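Local structure of formyltransferase (Francisella tularensis subsp. tularensis, 4NV1) at residues A[136-140]-A[153-157]. The protein belongs to the formyltransferase family, pairing a formyl transferase domain with a C-terminal N-formyltransferase dimerization region, and holds dTDP-4-amino-4,6-dideoxyglucose in this structure. Numbering follows the deposited sequence.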
ATOM      1  N   GLN A 136      -1.818  26.986 -20.035  1.00 19.46           N
ATOM      2  CA  GLN A 136      -1.613  25.629 -19.503  1.00 21.50           C
ATOM      3  C   GLN A 136      -0.249  25.524 -18.883  1.00 27.18           C
ATOM      4  O   GLN A 136       0.677  26.284 -19.249  1.00 22.49           O
ATOM      5  CB  GLN A 136      -1.746  24.603 -20.593  1.00 21.41           C
ATOM      6  CG  GLN A 136      -0.572  24.620 -21.564  1.00 20.40           C
ATOM      7  CD  GLN A 136      -0.800  23.631 -22.653  1.00 23.99           C
ATOM      8  OE1 GLN A 136      -0.114  23.698 -23.650  1.00 24.51           O
ATOM      9  NE2 GLN A 136      -1.754  22.692 -22.491  1.00 24.20           N
ATOM     10  N   GLU A 137      -0.113  24.602 -17.945  1.00 23.78           N
ATOM     11  CA  GLU A 137       1.195  24.399 -17.316  1.00 24.10           C
ATOM     12  C   GLU A 137       1.446  22.941 -16.945  1.00 28.25           C
ATOM     13  O   GLU A 137       0.595  22.240 -16.332  1.00 18.81           O
ATOM     14  CB  GLU A 137       1.367  25.354 -16.141  1.00 25.33           C
ATOM     15  CG  GLU A 137       2.790  25.388 -15.609  1.00 31.82           C
ATOM     16  CD  GLU A 137       2.910  26.205 -14.333  1.00 41.96           C
ATOM     17  OE1 GLU A 137       2.046  27.067 -14.045  1.00 50.21           O
ATOM     18  OE2 GLU A 137       3.901  26.004 -13.596  1.00 52.91           O
ATOM     19  N   GLU A 138       2.612  22.446 -17.354  1.00 26.13           N
ATOM     20  CA  GLU A 138       3.032  21.093 -16.881  1.00 27.45           C
ATOM     21  C   GLU A 138       3.230  20.958 -15.375  1.00 25.67           C
ATOM     22  O   GLU A 138       3.498  21.944 -14.685  1.00 29.60           O
ATOM     23  CB  GLU A 138       4.289  20.630 -17.615  1.00 30.82           C
ATOM     24  CG  GLU A 138       4.783  19.236 -17.305  1.00 29.69           C
ATOM     25  CD  GLU A 138       5.869  18.803 -18.292  1.00 30.86           C
ATOM     26  OE1 GLU A 138       6.289  19.552 -19.176  1.00 28.50           O
ATOM     27  OE2 GLU A 138       6.339  17.678 -18.212  1.00 32.35           O
ATOM     28  N   VAL A 139       3.002  19.746 -14.859  1.00 28.60           N
ATOM     29  CA  VAL A 139       3.226  19.377 -13.466  1.00 27.20           C
ATOM     30  C   VAL A 139       4.175  18.186 -13.422  1.00 23.82           C
ATOM     31  O   VAL A 139       4.099  17.287 -14.285  1.00 26.57           O
ATOM     32  CB  VAL A 139       1.844  18.996 -12.859  1.00 33.27           C
ATOM     33  CG1 VAL A 139       1.956  18.162 -11.624  1.00 33.75           C
ATOM     34  CG2 VAL A 139       0.996  20.256 -12.620  1.00 35.49           C
ATOM     35  N   GLU A 140       5.077  18.166 -12.444  1.00 25.83           N
ATOM     36  CA  GLU A 140       6.096  17.105 -12.280  1.00 32.64           C
ATOM     37  C   GLU A 140       5.447  15.844 -11.697  1.00 31.77           C
ATOM     38  O   GLU A 140       4.587  15.924 -10.795  1.00 32.02           O
ATOM     39  CB  GLU A 140       7.133  17.504 -11.214  1.00 41.01           C
ATOM     40  CG  GLU A 140       8.148  18.552 -11.638  1.00 56.41           C
ATOM     41  CD  GLU A 140       9.377  18.583 -10.731  1.00 67.80           C
ATOM     42  OE1 GLU A 140       9.201  18.676  -9.487  1.00 60.44           O
ATOM     43  OE2 GLU A 140      10.515  18.531 -11.268  1.00 73.34           O
ATOM     44  N   LYS A 153      -2.022  17.746  -7.339  1.00 23.93           N
ATOM     45  CA  LYS A 153      -1.181  18.820  -7.890  1.00 26.70           C
ATOM     46  C   LYS A 153      -1.838  19.457  -9.087  1.00 22.07           C
ATOM     47  O   LYS A 153      -1.705  20.662  -9.245  1.00 30.31           O
ATOM     48  CB  LYS A 153       0.223  18.357  -8.347  1.00 25.52           C
ATOM     49  CG  LYS A 153       1.265  18.518  -7.263  1.00 35.28           C
ATOM     50  CD  LYS A 153       2.211  17.329  -7.136  1.00 30.82           C
ATOM     51  CE  LYS A 153       2.873  17.038  -8.439  1.00 27.88           C
ATOM     52  NZ  LYS A 153       4.295  16.705  -8.218  1.00 28.12           N
ATOM     53  N   VAL A 154      -2.489  18.657  -9.925  1.00 21.22           N
ATOM     54  CA  VAL A 154      -3.061  19.124 -11.187  1.00 20.97           C
ATOM     55  C   VAL A 154      -4.237  20.044 -10.853  1.00 24.72           C
ATOM     56  O   VAL A 154      -4.312  21.193 -11.328  1.00 25.38           O
ATOM     57  CB  VAL A 154      -3.399  17.962 -12.126  1.00 18.46           C
ATOM     58  CG1 VAL A 154      -4.291  18.361 -13.268  1.00 17.38           C
ATOM     59  CG2 VAL A 154      -2.083  17.411 -12.721  1.00 19.85           C
ATOM     60  N   GLN A 155      -5.015  19.609  -9.878  1.00 22.55           N
ATOM     61  CA  GLN A 155      -6.193  20.348  -9.458  1.00 22.99           C
ATOM     62  C   GLN A 155      -5.842  21.691  -8.926  1.00 22.55           C
ATOM     63  O   GLN A 155      -6.387  22.701  -9.355  1.00 24.51           O
ATOM     64  CB  GLN A 155      -7.076  19.531  -8.504  1.00 24.73           C
ATOM     65  CG  GLN A 155      -8.492  19.997  -8.431  1.00 31.05           C
ATOM     66  CD  GLN A 155      -9.387  19.052  -7.618  1.00 35.78           C
ATOM     67  OE1 GLN A 155      -9.613  19.294  -6.436  1.00 42.29           O
ATOM     68  NE2 GLN A 155      -9.886  18.000  -8.235  1.00 35.27           N
ATOM     69  N   LYS A 156      -4.908  21.757  -8.008  1.00 23.33           N
ATOM     70  CA  LYS A 156      -4.370  23.019  -7.566  1.00 27.29           C
ATOM     71  C   LYS A 156      -3.768  23.897  -8.673  1.00 25.34           C
ATOM     72  O   LYS A 156      -3.880  25.130  -8.661  1.00 26.41           O
ATOM     73  CB  LYS A 156      -3.263  22.668  -6.589  1.00 31.47           C
ATOM     74  CG  LYS A 156      -2.692  23.831  -5.816  1.00 38.68           C
ATOM     75  CD  LYS A 156      -2.232  23.357  -4.442  1.00 44.82           C
ATOM     76  CE  LYS A 156      -3.332  22.572  -3.716  1.00 50.78           C
ATOM     77  NZ  LYS A 156      -2.885  21.244  -3.174  1.00 53.65           N
ATOM     78  N   LYS A 157      -3.141  23.291  -9.670  1.00 27.27           N
ATOM     79  CA  LYS A 157      -2.588  24.103 -10.765  1.00 24.25           C
ATOM     80  C   LYS A 157      -3.763  24.714 -11.555  1.00 21.17           C
ATOM     81  O   LYS A 157      -3.793  25.891 -11.888  1.00 25.18           O
ATOM     82  CB  LYS A 157      -1.698  23.216 -11.634  1.00 27.84           C
ATOM     83  CG  LYS A 157      -1.094  23.933 -12.840  1.00 27.24           C
ATOM     84  CD  LYS A 157      -0.187  25.074 -12.387  1.00 26.84           C
ATOM     85  CE  LYS A 157       1.055  24.579 -11.694  1.00 35.40           C
ATOM     86  NZ  LYS A 157       1.640  25.737 -10.977  1.00 36.88           N
TER
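Along 136-140 the CA-to-CB bonds of Q136 and E138 point away from helix segment 153-157, while those of E137 and V139 point toward it, the alternation of an extended strand. E137 reaches the helix through its carboxylate: OE1 lies 3.4 Å and OE2 3.5 Å from K157 NZ, a salt bridge whose two hydrogen bonds are both long and weak. K157 NZ has its stronger polar partner in E160, one turn on, so the ammonium is shared between strand and helix. Strand 133-139 is an outermost strand of the mixed sheet of the formyl transferase domain, pairing antiparallel with 117-123 (backbone hydrogen bonds link E137 with A119 and V139 with I117), and helix 147-170 returns across it: the two short axes run at 156°, nearly antiparallel, and approach to 9.2 Å. V139 points into the space between the axes and is the residue most covered across the contact (83 Å²). Its CG2 meets V154 CG2 at 4.2 Å and K157 CB at 4.1 Å, whereas its CG1 lies 3.5 Å from K153 CE, so methyl groups and aliphatic lysine carbons form the apolar layer. V154 also touches P95 and I117, and its side chain comes within about 9 Å of the bound dTDP-4-amino-4,6-dideoxyglucose. At E140 the backbone takes over: K153 NZ donates a 2.7 Å hydrogen bond to E140 O, and the same ammonium forms a salt bridge with E145 in the connection between strand and helix.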